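Local coordinates for protein LRIM1 (Anopheles gambiae, PDB 3O53), which regulates complement-like immunity in the mosquito as a heterodimer with APL1C, the present chain being its leucine-rich repeat domain, at residues L153-T158 against Y178-D183; G9-I14 against V36-L41; V114-G119 against E140-R145. One frame throughout, in Å; residues are numbered along the deposited sequence.

How the contacts relate
All three contacts tie neighbouring turns of one leucine-rich repeat solenoid, following one another along the chain in the order 2, 3, 1. Contact 2 pairs strands near the N-terminal end, contact 3 is a disulfide-linked turn on the side where strand 113-116 runs, and contact 1 joins two loops that leave strands 146-150 and 173-175. Centre to centre, contacts 1 and 2 are about 38 Å apart; contact 3 is about 26 Å from contact 2 and about 21 Å from contact 1. No two touch: contacts 1 and 3 come to about 8 Å between nearest atoms. Contact 2 borders the N-linked glycan, the side chain of D40 about 4 Å from a bound N-acetylglucosamine.

Contact 1: L153-T158 against Y178-D183; sequences LNEIDT and YNFIYD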
loop_
_atom_site.group_PDB
_atom_site.type_symbol
_atom_site.label_atom_id
_atom_site.label_comp_id
_atom_site.label_asym_id
_atom_site.label_seq_id
_atom_site.Cartn_x
_atom_site.Cartn_y
_atom_site.Cartn_z
ATOM N N LEU A 153 5.075 -4.979 2.246
ATOM C CA LEU A 153 5.420 -6.402 2.309
ATOM C C LEU A 153 4.891 -7.166 1.107
ATOM O O LEU A 153 4.429 -8.293 1.227
ATOM C CB LEU A 153 4.897 -7.059 3.598
ATOM C CG LEU A 153 5.539 -6.586 4.912
ATOM C CD1 LEU A 153 4.853 -7.234 6.115
ATOM C CD2 LEU A 153 7.038 -6.890 4.929
ATOM N N ASN A 154 4.944 -6.556 -0.061
ATOM C CA ASN A 154 4.658 -7.307 -1.271
ATOM C C ASN A 154 5.944 -7.470 -2.075
ATOM O O ASN A 154 7.036 -7.353 -1.530
ATOM C CB ASN A 154 3.512 -6.655 -2.059
ATOM C CG ASN A 154 2.149 -7.064 -1.521
ATOM O OD1 ASN A 154 1.660 -8.157 -1.802
ATOM N ND2 ASN A 154 1.534 -6.192 -0.737
ATOM N N GLU A 155 5.828 -7.783 -3.355
ATOM C CA GLU A 155 7.007 -8.060 -4.159
ATOM C C GLU A 155 7.099 -7.129 -5.362
ATOM O O GLU A 155 7.567 -7.521 -6.434
ATOM C CB GLU A 155 6.972 -9.512 -4.619
ATOM C CG GLU A 155 7.110 -10.500 -3.473
ATOM C CD GLU A 155 6.783 -11.918 -3.884
ATOM O OE1 GLU A 155 6.702 -12.182 -5.102
ATOM O OE2 GLU A 155 6.606 -12.769 -2.988
ATOM N N ILE A 156 6.654 -5.895 -5.185
ATOM C CA ILE A 156 6.647 -4.943 -6.287
ATOM C C ILE A 156 8.079 -4.521 -6.696
ATOM O O ILE A 156 8.925 -4.240 -5.861
ATOM C CB ILE A 156 5.754 -3.728 -5.938
ATOM C CG1 ILE A 156 4.309 -4.219 -5.745
ATOM C CG2 ILE A 156 5.816 -2.659 -7.041
ATOM C CD1 ILE A 156 3.431 -3.237 -4.988
ATOM N N ASP A 157 8.335 -4.501 -7.999
ATOM C CA ASP A 157 9.677 -4.268 -8.519
ATOM C C ASP A 157 9.842 -2.844 -9.027
ATOM O O ASP A 157 10.940 -2.286 -9.003
ATOM C CB ASP A 157 9.960 -5.258 -9.661
ATOM C CG ASP A 157 11.435 -5.484 -9.879
ATOM O OD1 ASP A 157 12.140 -5.796 -8.898
ATOM O OD2 ASP A 157 11.891 -5.351 -11.029
ATOM N N THR A 158 8.752 -2.250 -9.501
ATOM C CA THR A 158 8.807 -0.874 -9.976
ATOM C C THR A 158 7.469 -0.183 -9.766
ATOM O O THR A 158 6.435 -0.834 -9.590
ATOM C CB THR A 158 9.189 -0.788 -11.485
ATOM O OG1 THR A 158 8.090 -1.215 -12.287
ATOM C CG2 THR A 158 10.393 -1.654 -11.806
ATOM N N TYR A 178 8.897 -1.986 2.166
ATOM C CA TYR A 178 9.229 -3.408 2.169
ATOM C C TYR A 178 8.749 -4.130 0.912
ATOM O O TYR A 178 8.202 -5.234 0.964
ATOM C CB TYR A 178 8.675 -4.084 3.423
ATOM C CG TYR A 178 9.488 -3.760 4.659
ATOM C CD1 TYR A 178 10.819 -4.129 4.737
ATOM C CD2 TYR A 178 8.925 -3.092 5.743
ATOM C CE1 TYR A 178 11.578 -3.839 5.853
ATOM C CE2 TYR A 178 9.686 -2.801 6.878
ATOM C CZ TYR A 178 11.012 -3.182 6.918
ATOM O OH TYR A 178 11.802 -2.922 8.011
ATOM N N ASN A 179 8.951 -3.491 -0.227
ATOM C CA ASN A 179 8.843 -4.183 -1.490
ATOM C C ASN A 179 10.259 -4.260 -2.043
ATOM O O ASN A 179 11.224 -4.241 -1.272
ATOM C CB ASN A 179 7.878 -3.445 -2.416
ATOM C CG ASN A 179 6.424 -3.764 -2.111
ATOM O OD1 ASN A 179 5.878 -4.739 -2.607
ATOM N ND2 ASN A 179 5.786 -2.924 -1.302
ATOM N N PHE A 180 10.409 -4.341 -3.357
ATOM C CA PHE A 180 11.748 -4.412 -3.932
ATOM C C PHE A 180 11.885 -3.399 -5.051
ATOM O O PHE A 180 12.547 -3.651 -6.059
ATOM C CB PHE A 180 12.021 -5.840 -4.409
ATOM C CG PHE A 180 11.970 -6.834 -3.301
ATOM C CD1 PHE A 180 13.082 -7.058 -2.510
ATOM C CD2 PHE A 180 10.789 -7.494 -2.995
ATOM C CE1 PHE A 180 13.032 -7.947 -1.439
ATOM C CE2 PHE A 180 10.731 -8.388 -1.929
ATOM C CZ PHE A 180 11.858 -8.610 -1.150
ATOM N N ILE A 181 11.258 -2.240 -4.849
ATOM C CA ILE A 181 11.161 -1.219 -5.889
ATOM C C ILE A 181 12.532 -0.633 -6.219
ATOM O O ILE A 181 13.183 -0.040 -5.361
ATOM C CB ILE A 181 10.191 -0.096 -5.453
ATOM C CG1 ILE A 181 8.772 -0.668 -5.337
ATOM C CG2 ILE A 181 10.222 1.061 -6.440
ATOM C CD1 ILE A 181 7.876 0.120 -4.389
ATOM N N TYR A 182 12.976 -0.810 -7.462
ATOM C CA TYR A 182 14.280 -0.294 -7.874
ATOM C C TYR A 182 14.140 0.926 -8.780
ATOM O O TYR A 182 15.116 1.642 -9.026
ATOM C CB TYR A 182 15.112 -1.384 -8.568
ATOM C CG TYR A 182 14.684 -1.665 -9.985
ATOM C CD1 TYR A 182 15.330 -1.065 -11.057
ATOM C CD2 TYR A 182 13.635 -2.533 -10.254
ATOM C CE1 TYR A 182 14.947 -1.323 -12.362
ATOM C CE2 TYR A 182 13.241 -2.794 -11.558
ATOM C CZ TYR A 182 13.899 -2.185 -12.606
ATOM O OH TYR A 182 13.508 -2.449 -13.897
ATOM N N ASP A 183 12.924 1.188 -9.248
ATOM C CA ASP A 183 12.695 2.327 -10.138
ATOM C C ASP A 183 11.310 2.931 -9.930
ATOM O O ASP A 183 10.322 2.215 -9.782
ATOM C CB ASP A 183 12.839 1.881 -11.598
ATOM C CG ASP A 183 12.809 3.050 -12.574
ATOM O OD1 ASP A 183 13.598 4.001 -12.398
ATOM O OD2 ASP A 183 11.992 3.017 -13.517
HETATM O O HOH W 1 14.165 -5.274 -7.469
#
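The Y182 ring takes the D157 carboxylate at its edge: D157 OD2 lies near the ring plane, closer to CE2 than expected and at a doubtful exact length, with carboxylate and ring planes 51° apart. D183 CB covers part of one ring face, displaced toward the rim, and H312, from the C-terminal histidine tag, also meets this ring. F180 has E155 CA at its edge, in the ring plane, 4.0 Å from CD2 of F180. By Y178 it is the methyl CD2 of L153 that packs, 3.6 Å from Y178 CB, the two side chains lying alongside each other.

Between the backbones, F180 N donates to I156 O in the plane of that carbonyl, and Y182 N donates to D157 O at 2.9 Å. Water 1 bridges D157 OD1 to F180 O.

On the buried side, N179 OD1 accepts I156 N at 2.9 Å and 168°, although the exact place of OD1 is less sure. N179 ND2 goes to L151 O and L176 O; N154 likewise bonds L127, L151 and I132. In this asparagine ladder of leucine-rich repeats each buried amide spends its oxygen and N-H groups on backbone atoms of its own and adjacent turns, satisfying them without side-chain charge.

Contact 2: G9-I14 against V36-L41; sequences GNRYKI and VKELDL
The Y12 and V36 side chains cross at about a right angle at the N-terminal end of the leucine-rich repeat solenoid, where strands 11-14 and 38-40 run side by side, their short axes 4.7 Å apart at closest and 17° from parallel. The V36 methyl CG2 is the bump: it sits 4.2 Å from the Y12 ring centroid, off-centre, in a CH-pi contact. Further along the same face, L39 CD1 fits into the notch between Y12 CB and I14, 3.9 Å from I14 CD1. L41 lies alongside I14, and its CD2 touches CB, CG1 and CD1 of that isoleucine. L29 of helix 22-30 closes over Y12, V36 and L39, making this the core side, and the Y12 hydroxyl ends on N35.

The other face carries R11, K13, E38 and D40. There K13, its CG anti to the backbone N (chi1 175°) and touching D40, lies against the aspartate, its CD 3.2 Å from D40 OD2; the ammonium stays beyond salt-bridge range, and D40 OD1 goes to S42. R11 packs CB to CB on E38, whose OE1 stands over one face of the guanidinium. At the loop end N10 crosses K37 obliquely, the amide ND2 lying 3.3 Å from K37 CD.

Between the faces, E38 N, Y12 N, D40 N and I14 N carry the parallel ladder; at its first rung N10 O also takes K37 N, at 3.0 Å beside E38 N at 3.2 Å.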
loop_
_atom_site.group_PDB
_atom_site.type_symbol
_atom_site.label_atom_id
_atom_site.label_comp_id
_atom_site.label_asym_id
_atom_site.label_seq_id
_atom_site.Cartn_x
_atom_site.Cartn_y
_atom_site.Cartn_z
ATOM N N GLY A 9 -29.307 -7.281 16.596
ATOM C CA GLY A 9 -29.963 -6.387 15.663
ATOM C C GLY A 9 -29.856 -6.936 14.253
ATOM O O GLY A 9 -30.327 -8.037 13.979
ATOM N N ASN A 10 -29.222 -6.178 13.361
ATOM C CA ASN A 10 -29.089 -6.594 11.969
ATOM C C ASN A 10 -27.700 -7.140 11.647
ATOM O O ASN A 10 -27.277 -7.151 10.485
ATOM C CB ASN A 10 -29.432 -5.436 11.027
ATOM C CG ASN A 10 -28.490 -4.247 11.182
ATOM O OD1 ASN A 10 -27.458 -4.331 11.850
ATOM N ND2 ASN A 10 -28.845 -3.133 10.556
ATOM N N ARG A 11 -26.991 -7.602 12.669
ATOM C CA ARG A 11 -25.674 -8.177 12.449
ATOM C C ARG A 11 -25.625 -9.590 13.006
ATOM O O ARG A 11 -25.952 -9.830 14.164
ATOM C CB ARG A 11 -24.572 -7.294 13.046
ATOM C CG ARG A 11 -24.378 -7.415 14.539
ATOM C CD ARG A 11 -23.246 -6.515 15.012
ATOM N NE ARG A 11 -23.465 -5.118 14.650
ATOM C CZ ARG A 11 -22.646 -4.123 14.977
ATOM N NH1 ARG A 11 -21.545 -4.366 15.677
ATOM N NH2 ARG A 11 -22.926 -2.881 14.604
ATOM N N TYR A 12 -25.235 -10.525 12.145
ATOM C CA TYR A 12 -25.224 -11.943 12.471
ATOM C C TYR A 12 -23.810 -12.504 12.444
ATOM O O TYR A 12 -22.954 -12.031 11.694
ATOM C CB TYR A 12 -26.060 -12.710 11.457
ATOM C CG TYR A 12 -27.528 -12.363 11.445
ATOM C CD1 TYR A 12 -28.470 -13.251 11.947
ATOM C CD2 TYR A 12 -27.975 -11.164 10.906
ATOM C CE1 TYR A 12 -29.815 -12.954 11.927
ATOM C CE2 TYR A 12 -29.320 -10.854 10.885
ATOM C CZ TYR A 12 -30.236 -11.756 11.395
ATOM O OH TYR A 12 -31.578 -11.464 11.377
ATOM N N LYS A 13 -23.583 -13.538 13.245
ATOM C CA LYS A 13 -22.284 -14.185 13.324
ATOM C C LYS A 13 -22.505 -15.687 13.355
ATOM O O LYS A 13 -23.427 -16.168 14.010
ATOM C CB LYS A 13 -21.535 -13.708 14.572
ATOM C CG LYS A 13 -20.208 -14.399 14.844
ATOM C CD LYS A 13 -19.330 -13.532 15.746
ATOM C CE LYS A 13 -18.411 -14.355 16.633
ATOM N NZ LYS A 13 -17.492 -15.244 15.879
ATOM N N ILE A 14 -21.679 -16.428 12.626
ATOM C CA ILE A 14 -21.830 -17.871 12.555
ATOM C C ILE A 14 -20.526 -18.548 12.959
ATOM O O ILE A 14 -19.458 -18.189 12.474
ATOM C CB ILE A 14 -22.253 -18.322 11.142
ATOM C CG1 ILE A 14 -23.401 -17.441 10.637
ATOM C CG2 ILE A 14 -22.658 -19.782 11.157
ATOM C CD1 ILE A 14 -24.015 -17.896 9.335
ATOM N N VAL A 36 -30.339 -8.987 7.278
ATOM C CA VAL A 36 -28.903 -9.272 7.320
ATOM C C VAL A 36 -28.095 -8.136 6.695
ATOM O O VAL A 36 -27.921 -8.072 5.476
ATOM C CB VAL A 36 -28.558 -10.599 6.612
ATOM C CG1 VAL A 36 -27.054 -10.886 6.706
ATOM C CG2 VAL A 36 -29.366 -11.743 7.210
ATOM N N LYS A 37 -27.613 -7.238 7.545
ATOM C CA LYS A 37 -26.773 -6.133 7.102
ATOM C C LYS A 37 -25.294 -6.475 7.255
ATOM O O LYS A 37 -24.465 -6.057 6.459
ATOM C CB LYS A 37 -27.092 -4.863 7.895
ATOM C CG LYS A 37 -26.031 -3.776 7.740
ATOM C CD LYS A 37 -26.400 -2.491 8.460
ATOM C CE LYS A 37 -27.533 -1.753 7.764
ATOM N NZ LYS A 37 -27.596 -0.321 8.194
ATOM N N GLU A 38 -24.951 -7.231 8.286
ATOM C CA GLU A 38 -23.568 -7.643 8.461
ATOM C C GLU A 38 -23.536 -9.127 8.775
ATOM O O GLU A 38 -24.332 -9.610 9.572
ATOM C CB GLU A 38 -22.898 -6.828 9.579
ATOM C CG GLU A 38 -23.043 -5.317 9.407
ATOM C CD GLU A 38 -22.134 -4.509 10.335
ATOM O OE1 GLU A 38 -21.237 -5.104 10.974
ATOM O OE2 GLU A 38 -22.319 -3.272 10.418
ATOM N N LEU A 39 -22.637 -9.854 8.119
ATOM C CA LEU A 39 -22.444 -11.272 8.394
ATOM C C LEU A 39 -20.986 -11.522 8.741
ATOM O O LEU A 39 -20.085 -11.141 7.996
ATOM C CB LEU A 39 -22.839 -12.124 7.186
ATOM C CG LEU A 39 -22.640 -13.632 7.371
ATOM C CD1 LEU A 39 -23.424 -14.126 8.579
ATOM C CD2 LEU A 39 -23.040 -14.421 6.113
ATOM N N ASP A 40 -20.764 -12.181 9.869
ATOM C CA ASP A 40 -19.424 -12.459 10.354
ATOM C C ASP A 40 -19.180 -13.965 10.368
ATOM O O ASP A 40 -19.806 -14.696 11.132
ATOM C CB ASP A 40 -19.252 -11.872 11.758
ATOM C CG ASP A 40 -17.885 -12.146 12.345
ATOM O OD1 ASP A 40 -16.993 -12.595 11.597
ATOM O OD2 ASP A 40 -17.704 -11.911 13.559
ATOM N N LEU A 41 -18.278 -14.423 9.505
ATOM C CA LEU A 41 -17.952 -15.842 9.403
ATOM C C LEU A 41 -16.516 -16.128 9.830
ATOM O O LEU A 41 -15.965 -17.181 9.507
ATOM C CB LEU A 41 -18.155 -16.331 7.965
ATOM C CG LEU A 41 -19.537 -16.074 7.368
ATOM C CD1 LEU A 41 -19.630 -16.662 5.970
ATOM C CD2 LEU A 41 -20.623 -16.650 8.261
HETATM O O HOH W 2 -25.073 -2.632 11.916
HETATM O O HOH W 3 -27.098 -0.688 11.324
HETATM O O HOH W 4 -17.754 -15.745 13.072
#

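Contact 3: V114-G119 against E140-R145; sequences VSCSRG and EGCRSR
A disulfide, C116 to C142, carries this contact, and the second segment folds into a compact turn around it. At the start of that turn, E140 offers its carbonyl to two donors from opposite faces of its plane: R143 N, and S144 OG at 2.7 Å, which approaches from above the plane. Next comes G141. With no side chain in the way, its CA comes to 3.3 Å from C116 O, a CA-H...O contact that is nearly straight, 162° at the hydrogen. G141 O also takes a proton from water 5, which donates to S117 O and accepts from G119 N at 2.8 Å, although G119 is poorly ordered.

C142 then makes the covalent link. Its SG is 2.1 Å from C116 SG, and the torsion about the sulfur bond is 92°, close to the relaxed right angle. V114 CG1 packs on C142 SG at 3.6 Å. The carboxylate oxygen OD1 of D139 accepts from both C116 N and C142 N, holding the two half-cystines from a third point. R143 and S144 close the turn through their bonds back to E140 and G141. The result is a disulfide cross-link between consecutive turns of a leucine-rich repeat solenoid, set behind its main run of parallel strands.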
loop_
_atom_site.group_PDB
_atom_site.type_symbol
_atom_site.label_atom_id
_atom_site.label_comp_id
_atom_site.label_asym_id
_atom_site.label_seq_id
_atom_site.Cartn_x
_atom_site.Cartn_y
_atom_site.Cartn_z
ATOM N N VAL A 114 -6.182 -8.382 -7.932
ATOM C CA VAL A 114 -7.389 -7.804 -7.352
ATOM C C VAL A 114 -8.147 -7.064 -8.445
ATOM O O VAL A 114 -7.547 -6.391 -9.281
ATOM C CB VAL A 114 -7.066 -6.818 -6.208
ATOM C CG1 VAL A 114 -8.344 -6.403 -5.479
ATOM C CG2 VAL A 114 -6.079 -7.438 -5.220
ATOM N N SER A 115 -9.469 -7.192 -8.433
ATOM C CA SER A 115 -10.315 -6.525 -9.416
ATOM C C SER A 115 -11.487 -5.902 -8.682
ATOM O O SER A 115 -12.071 -6.541 -7.813
ATOM C CB SER A 115 -10.833 -7.535 -10.449
ATOM O OG SER A 115 -9.779 -8.346 -10.958
ATOM N N CYS A 116 -11.831 -4.663 -9.023
ATOM C CA CYS A 116 -12.946 -3.970 -8.383
ATOM C C CYS A 116 -13.864 -3.380 -9.458
ATOM O O CYS A 116 -13.413 -2.602 -10.290
ATOM C CB CYS A 116 -12.420 -2.851 -7.471
ATOM S SG CYS A 116 -11.072 -3.339 -6.360
ATOM N N SER A 117 -15.139 -3.763 -9.450
ATOM C CA SER A 117 -16.116 -3.227 -10.402
ATOM C C SER A 117 -16.179 -1.708 -10.327
ATOM O O SER A 117 -16.032 -1.129 -9.253
ATOM C CB SER A 117 -17.509 -3.783 -10.110
ATOM O OG SER A 117 -17.508 -5.194 -10.128
ATOM N N ARG A 118 -16.414 -1.063 -11.462
ATOM C CA ARG A 118 -16.428 0.395 -11.494
ATOM C C ARG A 118 -17.410 0.938 -10.459
ATOM O O ARG A 118 -18.557 0.493 -10.377
ATOM C CB ARG A 118 -16.769 0.909 -12.897
ATOM C CG ARG A 118 -18.228 0.765 -13.292
ATOM C CD ARG A 118 -18.435 1.107 -14.761
ATOM N NE ARG A 118 -17.807 0.127 -15.645
ATOM C CZ ARG A 118 -18.425 -0.937 -16.153
ATOM N NH1 ARG A 118 -19.701 -1.171 -15.873
ATOM N NH2 ARG A 118 -17.765 -1.771 -16.944
ATOM N N GLY A 119 -16.943 1.889 -9.660
ATOM C CA GLY A 119 -17.753 2.483 -8.613
ATOM C C GLY A 119 -17.656 3.995 -8.642
ATOM O O GLY A 119 -17.019 4.566 -9.527
ATOM N N GLU A 140 -8.147 -1.560 -13.119
ATOM C CA GLU A 140 -8.249 -0.105 -13.152
ATOM C C GLU A 140 -9.298 0.388 -12.158
ATOM O O GLU A 140 -9.125 1.441 -11.541
ATOM C CB GLU A 140 -8.497 0.390 -14.587
ATOM C CG GLU A 140 -7.233 0.221 -15.459
ATOM C CD GLU A 140 -7.437 0.553 -16.936
ATOM O OE1 GLU A 140 -8.476 1.130 -17.292
ATOM O OE2 GLU A 140 -6.537 0.250 -17.743
ATOM N N GLY A 141 -10.349 -0.400 -11.960
ATOM C CA GLY A 141 -11.332 -0.104 -10.935
ATOM C C GLY A 141 -10.685 0.001 -9.563
ATOM O O GLY A 141 -10.974 0.922 -8.798
ATOM N N CYS A 142 -9.786 -0.932 -9.258
ATOM C CA CYS A 142 -9.092 -0.943 -7.972
ATOM C C CYS A 142 -8.103 0.206 -7.831
ATOM O O CYS A 142 -7.643 0.490 -6.730
ATOM C CB CYS A 142 -8.343 -2.268 -7.774
ATOM S SG CYS A 142 -9.422 -3.685 -7.535
ATOM N N ARG A 143 -7.768 0.866 -8.936
ATOM C CA ARG A 143 -6.843 1.994 -8.877
ATOM C C ARG A 143 -7.546 3.342 -9.064
ATOM O O ARG A 143 -6.886 4.370 -9.217
ATOM C CB ARG A 143 -5.701 1.804 -9.904
ATOM C CG ARG A 143 -4.722 0.710 -9.470
ATOM C CD ARG A 143 -3.592 0.474 -10.463
ATOM N NE ARG A 143 -3.985 -0.450 -11.526
ATOM C CZ ARG A 143 -3.982 -0.158 -12.826
ATOM N NH1 ARG A 143 -3.607 1.044 -13.253
ATOM N NH2 ARG A 143 -4.353 -1.074 -13.710
ATOM N N SER A 144 -8.879 3.335 -9.024
ATOM C CA SER A 144 -9.668 4.563 -9.167
ATOM C C SER A 144 -10.256 5.027 -7.841
ATOM O O SER A 144 -10.901 4.252 -7.133
ATOM C CB SER A 144 -10.825 4.366 -10.156
ATOM O OG SER A 144 -10.373 3.854 -11.396
ATOM N N ARG A 145 -10.057 6.310 -7.536
ATOM C CA ARG A 145 -10.672 6.945 -6.375
ATOM C C ARG A 145 -10.257 6.256 -5.081
ATOM O O ARG A 145 -10.997 6.230 -4.095
ATOM C CB ARG A 145 -12.200 6.982 -6.528
ATOM C CG ARG A 145 -12.651 7.760 -7.765
ATOM C CD ARG A 145 -14.146 8.048 -7.766
ATOM N NE ARG A 145 -14.580 8.659 -6.513
ATOM C CZ ARG A 145 -14.351 9.925 -6.171
ATOM N NH1 ARG A 145 -13.683 10.731 -6.986
ATOM N NH2 ARG A 145 -14.785 10.384 -5.007
HETATM O O HOH W 5 -14.199 1.319 -9.316
#